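Local coordinates for protein tyrosine phosphatase PRL-1 (Leishmania major, PDB 3S4O) that removes phosphate from phosphotyrosine in proteins and may act as a virulence factor supporting survival of the parasite inside host macrophages, at residues P82-A85 / V86-W90; L51-V54 / C55-Y59; L98-Q101 / Q102-P105. All coordinates share one frame; numbering follows the deposited sequence. Where two conformers were deposited one is given.

Contact 1. Residues P82-A85 / V86-W90; sequences PTRA and VLDSW
T83 caps helix 84-103, its side chain accepting from V86 N and its carbonyl O from L87 N. The OG1 bond to V86 N is 3.3 Å long and nearly straight (166°), and the same oxygen lies 3.4 Å from V86 CG2, the two side chains crossing at about a right angle. The T83 carbonyl O receives L87 N at 3.0 Å, which starts the regular series of helical bonds continued by D88 N to R84 O and S89 N to A85 O. R84 can be followed outward. CB leads away from the turn; CG passes 3.8 Å from D88 OD2; CD lies against both carboxylate oxygens of D88; bends at chi2 (48°) and chi3 (84°) then lay the chain alongside L87, where NH1 comes 3.4 Å from CD2. P82 CB lies 4.2 Å from V86 CG1; P82 touches I125 and L126, and L87 touches L129, of helix 122-133. The chemistry implies that the T83 hydroxyl takes up an N-H with no preceding helical carbonyl to bond, and that R84 NH1, hydrogen-bonded to R167 O and 4.5 Å from D88 OD1, probably feels D88 only as a longer-range attraction.

Contact 2. Residues L51-V54 / C55-Y59; sequences LVRV and CGPTY
L51 opens the contact with CD2, 3.6 Å from Y59 OH, the two side chains coming from opposite directions at the end of strand 48-53. Two residues on, R53 carries most of the contact. Its CG sits between the backbone N and carbonyl carbon (chi1 56°), and from there the chain runs extended to NE, taking the guanidinium across to the returning loop. NH1 donates to Y59 O at 2.9 Å and 172°; the oxygen lies near the guanidinium plane, although the donor stands above the carbonyl plane. NH1 also lies over the centre of the Y59 ring, 3.5 Å above it. This is a cation-pi contact, with CZ 4.7 Å from the centroid; guanidinium and ring planes are 66° apart, so the group meets the ring with NH1 rather than stacking flat. P57 CB covers one guanidinium face, 3.8 Å from NH2, while NE bonds to S73 OG. A water donates to both R53 O and C55 O, bridging the backbone where the chain leaves the strand. V54 touches R122 and L126 of helix 122-133. C55, modelled in two conformers, comes within about 3 Å (nearest side-chain atoms) of C116, its known disulfide partner and the predicted phosphocysteine nucleophile. Y59 OH is bonded to H115 NE2. Such chemistry implies a loop held to its strand largely through R53, beside a disulfide that would block the nucleophile, consistent with redox control as in other PRL phosphatases.

Contact 3. Residues L98-Q101 / Q102-P105; sequences LARQ and QEDP
Q102 folds its side chain back along the helix over L98, one turn earlier. The amide nitrogen NE2 comes 3.6 Å from L98 CG, the two side chains crossing at an oblique angle, and both methyls lie a little farther off. Q102 CD passes 3.5 Å from L98 O, the oxygen that accepts from Q102 N at 3.2 Å. The torsions explain the return: Q102 CG stands beside the backbone N (chi1 -82°), and a bend at chi2 (149°) lays the amide alongside the previous turn. On the next residue, E103 CB packs 3.2 Å from A99 O, which receives E103 N at 2.9 Å. These two regular bonds belong to the last turn of helix 84-103, the long helix that follows, in sequence, the loop with the proposed proton donor D78 and precedes strand 111-115, which leads into the phosphate-binding loop. Beyond E103 the pattern frays. D104 leaves helical backbone angles, and its N makes two weak bonds, to R100 O at 3.2 Å and to Q101 O at 3.3 Å, so that one N-H is shared between two carbonyls at the C-terminal end. D104 CB still touches R100 O, but its carboxylate leads away, and OD1 accepts from S106 N in the following loop. Farther out, the side chain of R100 turns from this end to a salt bridge with E97 and packs on V107 and P110. Q101, extended beyond CG, reaches the body of the domain, where NE2 donates to L22 O and its chain touches R20 and P110.

In the fold
From the N terminus, contact 2 comes first: it closes the turn by which the chain leaves strand 48-53, an inner strand of the five-stranded sheet, for the loop before helix 62-65. Contacts 1 and 3 follow in series, none nesting in or crossing another, and mark the two ends of helix 84-103, with centres about 23 Å apart. Contact 1 starts that helix beside helix 122-133; contact 3 ends it at the surface, ahead of strand 111-115. Contacts 1 and 2 meet directly, W90 CZ3 lying 3.9 Å from V52 CG2, which joins helix to sheet. Contact 3 stays about 11 Å from contact 2 at the nearest atoms.

Contact 1. Residues P82-A85 / V86-W90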
loop_
_atom_site.group_PDB
_atom_site.type_symbol
_atom_site.label_atom_id
_atom_site.label_comp_id
_atom_site.label_asym_id
_atom_site.label_seq_id
_atom_site.Cartn_x
_atom_site.Cartn_y
_atom_site.Cartn_z
ATOM N N PRO A 82 -12.258 -0.682 2.128
ATOM C CA PRO A 82 -11.722 -0.971 3.455
ATOM C C PRO A 82 -12.778 -0.767 4.516
ATOM O O PRO A 82 -13.530 0.208 4.476
ATOM C CB PRO A 82 -10.617 0.080 3.640
ATOM C CG PRO A 82 -10.400 0.661 2.328
ATOM C CD PRO A 82 -11.682 0.563 1.597
ATOM N N THR A 83 -12.859 -1.694 5.449
ATOM C CA THR A 83 -13.597 -1.426 6.675
ATOM C C THR A 83 -12.984 -0.227 7.421
ATOM O O THR A 83 -11.862 0.225 7.140
ATOM C CB THR A 83 -13.612 -2.648 7.616
ATOM O OG1 THR A 83 -12.275 -2.922 8.044
ATOM C CG2 THR A 83 -14.167 -3.865 6.922
ATOM N N ARG A 84 -13.752 0.313 8.349
ATOM C CA ARG A 84 -13.259 1.400 9.190
ATOM C C ARG A 84 -12.030 0.993 10.015
ATOM O O ARG A 84 -11.114 1.789 10.192
ATOM C CB ARG A 84 -14.379 1.898 10.120
ATOM C CG ARG A 84 -14.119 3.226 10.848
ATOM C CD ARG A 84 -13.602 4.348 9.937
ATOM N NE ARG A 84 -14.663 5.064 9.226
ATOM C CZ ARG A 84 -14.512 6.258 8.645
ATOM N NH1 ARG A 84 -13.341 6.897 8.680
ATOM N NH2 ARG A 84 -15.545 6.821 8.020
ATOM N N ALA A 85 -12.006 -0.244 10.506
ATOM C CA ALA A 85 -10.843 -0.770 11.261
ATOM C C ALA A 85 -9.558 -0.808 10.408
ATOM O O ALA A 85 -8.497 -0.371 10.841
ATOM C CB ALA A 85 -11.157 -2.158 11.828
ATOM N N VAL A 86 -9.663 -1.309 9.184
ATOM C CA VAL A 86 -8.498 -1.366 8.276
ATOM C C VAL A 86 -8.003 0.029 7.936
ATOM O O VAL A 86 -6.797 0.281 7.906
ATOM C CB VAL A 86 -8.808 -2.088 6.953
ATOM C CG1 VAL A 86 -7.659 -1.912 5.949
ATOM C CG2 VAL A 86 -9.087 -3.558 7.221
ATOM N N LEU A 87 -8.951 0.921 7.667
ATOM C CA LEU A 87 -8.637 2.287 7.277
ATOM C C LEU A 87 -7.888 3.010 8.384
ATOM O O LEU A 87 -6.876 3.671 8.133
ATOM C CB LEU A 87 -9.932 3.048 6.970
ATOM C CG LEU A 87 -9.783 4.556 6.748
ATOM C CD1 LEU A 87 -8.960 4.802 5.510
ATOM C CD2 LEU A 87 -11.136 5.253 6.651
ATOM N N ASP A 88 -8.410 2.904 9.599
ATOM C CA ASP A 88 -7.782 3.540 10.761
ATOM C C ASP A 88 -6.391 2.966 11.025
ATOM O O ASP A 88 -5.481 3.698 11.381
ATOM C CB ASP A 88 -8.678 3.437 11.999
ATOM C CG ASP A 88 -9.902 4.357 11.913
ATOM O OD1 ASP A 88 -9.888 5.314 11.093
ATOM O OD2 ASP A 88 -10.888 4.126 12.659
ATOM N N SER A 89 -6.234 1.660 10.823
ATOM C CA SER A 89 -4.934 1.007 11.029
ATOM C C SER A 89 -3.918 1.471 9.986
ATOM O O SER A 89 -2.749 1.629 10.282
ATOM C CB SER A 89 -5.082 -0.517 10.976
ATOM O OG SER A 89 -5.587 -1.043 12.203
ATOM N N TRP A 90 -4.407 1.675 8.766
ATOM C CA TRP A 90 -3.613 2.123 7.620
ATOM C C TRP A 90 -3.131 3.530 7.841
ATOM O O TRP A 90 -1.940 3.805 7.707
ATOM C CB TRP A 90 -4.468 2.038 6.349
ATOM C CG TRP A 90 -3.869 2.429 5.005
ATOM C CD1 TRP A 90 -4.439 3.260 4.086
ATOM C CD2 TRP A 90 -2.673 1.924 4.383
ATOM N NE1 TRP A 90 -3.655 3.343 2.964
ATOM C CE2 TRP A 90 -2.563 2.533 3.123
ATOM C CE3 TRP A 90 -1.680 1.032 4.776
ATOM C CZ2 TRP A 90 -1.505 2.272 2.253
ATOM C CZ3 TRP A 90 -0.615 0.788 3.910
ATOM C CH2 TRP A 90 -0.546 1.398 2.665
HETATM O O HOH W 1 -7.778 -0.413 13.238
#

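Contact 2. Residues L51-V54 / C55-Y59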
loop_
_atom_site.group_PDB
_atom_site.type_symbol
_atom_site.label_atom_id
_atom_site.label_comp_id
_atom_site.label_asym_id
_atom_site.label_seq_id
_atom_site.Cartn_x
_atom_site.Cartn_y
_atom_site.Cartn_z
ATOM N N LEU A 51 4.924 -4.643 4.923
ATOM C CA LEU A 51 4.137 -5.448 3.996
ATOM C C LEU A 51 2.745 -5.615 4.560
ATOM O O LEU A 51 2.578 -6.119 5.670
ATOM C CB LEU A 51 4.766 -6.815 3.747
ATOM C CG LEU A 51 4.116 -7.681 2.649
ATOM C CD1 LEU A 51 4.107 -7.028 1.283
ATOM C CD2 LEU A 51 4.809 -9.039 2.574
ATOM N N VAL A 52 1.760 -5.160 3.793
ATOM C CA VAL A 52 0.356 -5.216 4.196
ATOM C C VAL A 52 -0.367 -6.234 3.333
ATOM O O VAL A 52 -0.399 -6.126 2.098
ATOM C CB VAL A 52 -0.328 -3.833 4.071
ATOM C CG1 VAL A 52 -1.802 -3.891 4.514
ATOM C CG2 VAL A 52 0.423 -2.799 4.889
ATOM N N ARG A 53 -0.917 -7.254 3.968
ATOM C CA ARG A 53 -1.755 -8.183 3.220
ATOM C C ARG A 53 -3.207 -7.971 3.584
ATOM O O ARG A 53 -3.583 -8.011 4.756
ATOM C CB ARG A 53 -1.332 -9.643 3.376
ATOM C CG ARG A 53 -1.267 -10.165 4.763
ATOM C CD ARG A 53 -0.468 -11.467 4.782
ATOM N NE ARG A 53 -0.627 -12.166 6.049
ATOM C CZ ARG A 53 -0.360 -13.452 6.251
ATOM N NH1 ARG A 53 0.092 -14.219 5.265
ATOM N NH2 ARG A 53 -0.552 -13.968 7.455
ATOM N N VAL A 54 -4.010 -7.726 2.556
ATOM C CA VAL A 54 -5.415 -7.413 2.738
ATOM C C VAL A 54 -6.319 -8.585 2.327
ATOM O O VAL A 54 -7.531 -8.422 2.275
ATOM C CB VAL A 54 -5.803 -6.105 1.998
ATOM C CG1 VAL A 54 -5.113 -4.904 2.642
ATOM C CG2 VAL A 54 -5.444 -6.165 0.528
ATOM N N CYS A 55 -5.715 -9.760 2.104
ATOM C CA CYS A 55 -6.428 -10.980 1.683
ATOM C C CYS A 55 -6.349 -11.986 2.810
ATOM O O CYS A 55 -5.661 -11.751 3.801
ATOM C CB CYS A 55 -5.767 -11.618 0.450
ATOM S SG CYS A 55 -4.004 -12.072 0.702
ATOM N N GLY A 56 -7.023 -13.124 2.654
ATOM C CA GLY A 56 -6.944 -14.188 3.650
ATOM C C GLY A 56 -5.585 -14.877 3.526
ATOM O O GLY A 56 -5.134 -15.126 2.397
ATOM N N PRO A 57 -4.911 -15.158 4.656
ATOM C CA PRO A 57 -3.545 -15.716 4.609
ATOM C C PRO A 57 -3.427 -16.868 3.623
ATOM O O PRO A 57 -4.277 -17.754 3.595
ATOM C CB PRO A 57 -3.304 -16.224 6.035
ATOM C CG PRO A 57 -4.534 -15.877 6.820
ATOM C CD PRO A 57 -5.627 -15.633 5.850
ATOM N N THR A 58 -2.394 -16.804 2.799
ATOM C CA THR A 58 -2.047 -17.858 1.859
ATOM C C THR A 58 -0.639 -18.391 2.167
ATOM O O THR A 58 -0.117 -19.259 1.453
ATOM C CB THR A 58 -2.152 -17.318 0.412
ATOM O OG1 THR A 58 -3.507 -17.448 -0.037
ATOM C CG2 THR A 58 -1.228 -18.062 -0.548
ATOM N N TYR A 59 -0.056 -17.895 3.259
ATOM C CA TYR A 59 1.308 -18.250 3.654
ATOM C C TYR A 59 1.660 -17.773 5.064
ATOM O O TYR A 59 0.923 -17.006 5.688
ATOM C CB TYR A 59 2.321 -17.670 2.655
ATOM C CG TYR A 59 2.438 -16.171 2.718
ATOM C CD1 TYR A 59 1.576 -15.353 1.992
ATOM C CD2 TYR A 59 3.401 -15.568 3.515
ATOM C CE1 TYR A 59 1.678 -13.971 2.060
ATOM C CE2 TYR A 59 3.518 -14.183 3.587
ATOM C CZ TYR A 59 2.654 -13.394 2.858
ATOM O OH TYR A 59 2.774 -12.025 2.930
HETATM O O HOH W 2 -4.655 -10.824 6.093
#

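Contact 3. Residues L98-Q101 / Q102-P105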
loop_
_atom_site.group_PDB
_atom_site.type_symbol
_atom_site.label_atom_id
_atom_site.label_comp_id
_atom_site.label_asym_id
_atom_site.label_seq_id
_atom_site.Cartn_x
_atom_site.Cartn_y
_atom_site.Cartn_z
ATOM N N LEU A 98 5.294 8.835 8.754
ATOM C CA LEU A 98 5.460 10.257 8.442
ATOM C C LEU A 98 6.191 10.981 9.560
ATOM O O LEU A 98 7.065 11.803 9.308
ATOM C CB LEU A 98 4.098 10.908 8.208
ATOM C CG LEU A 98 4.113 12.298 7.582
ATOM C CD1 LEU A 98 4.863 12.300 6.260
ATOM C CD2 LEU A 98 2.654 12.760 7.380
ATOM N N ALA A 99 5.828 10.666 10.800
ATOM C CA ALA A 99 6.503 11.239 11.971
ATOM C C ALA A 99 7.940 10.733 12.079
ATOM O O ALA A 99 8.814 11.459 12.537
ATOM C CB ALA A 99 5.723 10.926 13.256
ATOM N N ARG A 100 8.176 9.489 11.663
ATOM C CA ARG A 100 9.525 8.904 11.698
ATOM C C ARG A 100 10.494 9.734 10.848
ATOM O O ARG A 100 11.630 9.984 11.257
ATOM C CB ARG A 100 9.522 7.448 11.216
ATOM C CG ARG A 100 10.816 6.697 11.515
ATOM C CD ARG A 100 10.704 5.190 11.270
ATOM N NE ARG A 100 10.529 4.855 9.857
ATOM C CZ ARG A 100 11.436 4.285 9.060
ATOM N NH1 ARG A 100 12.636 3.951 9.501
ATOM N NH2 ARG A 100 11.121 4.033 7.787
ATOM N N GLN A 101 10.017 10.164 9.686
ATOM C CA GLN A 101 10.816 10.933 8.727
ATOM C C GLN A 101 11.074 12.340 9.219
ATOM O O GLN A 101 12.181 12.857 9.080
ATOM C CB GLN A 101 10.107 11.032 7.368
ATOM C CG GLN A 101 10.186 9.789 6.501
ATOM C CD GLN A 101 9.355 9.924 5.233
ATOM O OE1 GLN A 101 9.702 10.684 4.328
ATOM N NE2 GLN A 101 8.242 9.202 5.173
ATOM N N GLN A 102 10.034 12.960 9.771
ATOM C CA GLN A 102 10.108 14.341 10.278
ATOM C C GLN A 102 11.048 14.420 11.475
ATOM O O GLN A 102 11.818 15.354 11.606
ATOM C CB GLN A 102 8.717 14.851 10.688
ATOM C CG GLN A 102 7.846 15.371 9.523
ATOM C CD GLN A 102 6.339 15.172 9.741
ATOM O OE1 GLN A 102 5.890 14.816 10.837
ATOM N NE2 GLN A 102 5.553 15.406 8.686
ATOM N N GLU A 103 10.965 13.416 12.335
ATOM C CA GLU A 103 11.810 13.304 13.521
ATOM C C GLU A 103 13.279 13.028 13.186
ATOM O O GLU A 103 14.161 13.388 13.958
ATOM C CB GLU A 103 11.259 12.190 14.423
ATOM C CG GLU A 103 12.206 11.735 15.622
ATOM C CD GLU A 103 12.787 10.307 15.468
ATOM O OE1 GLU A 103 12.243 9.495 14.672
ATOM O OE2 GLU A 103 13.793 9.998 16.156
ATOM N N ASP A 104 13.535 12.388 12.045
ATOM C CA ASP A 104 14.893 11.928 11.683
ATOM C C ASP A 104 15.218 12.139 10.195
ATOM O O ASP A 104 14.814 11.331 9.357
ATOM C CB ASP A 104 15.050 10.445 12.049
ATOM C CG ASP A 104 16.488 9.943 11.935
ATOM O OD1 ASP A 104 17.406 10.721 11.586
ATOM O OD2 ASP A 104 16.697 8.738 12.199
ATOM N N PRO A 105 15.975 13.196 9.876
ATOM C CA PRO A 105 16.307 13.517 8.486
ATOM C C PRO A 105 17.160 12.456 7.777
ATOM O O PRO A 105 17.319 12.502 6.551
ATOM C CB PRO A 105 17.119 14.807 8.630
ATOM C CG PRO A 105 17.858 14.610 9.888
ATOM C CD PRO A 105 16.866 13.917 10.806
#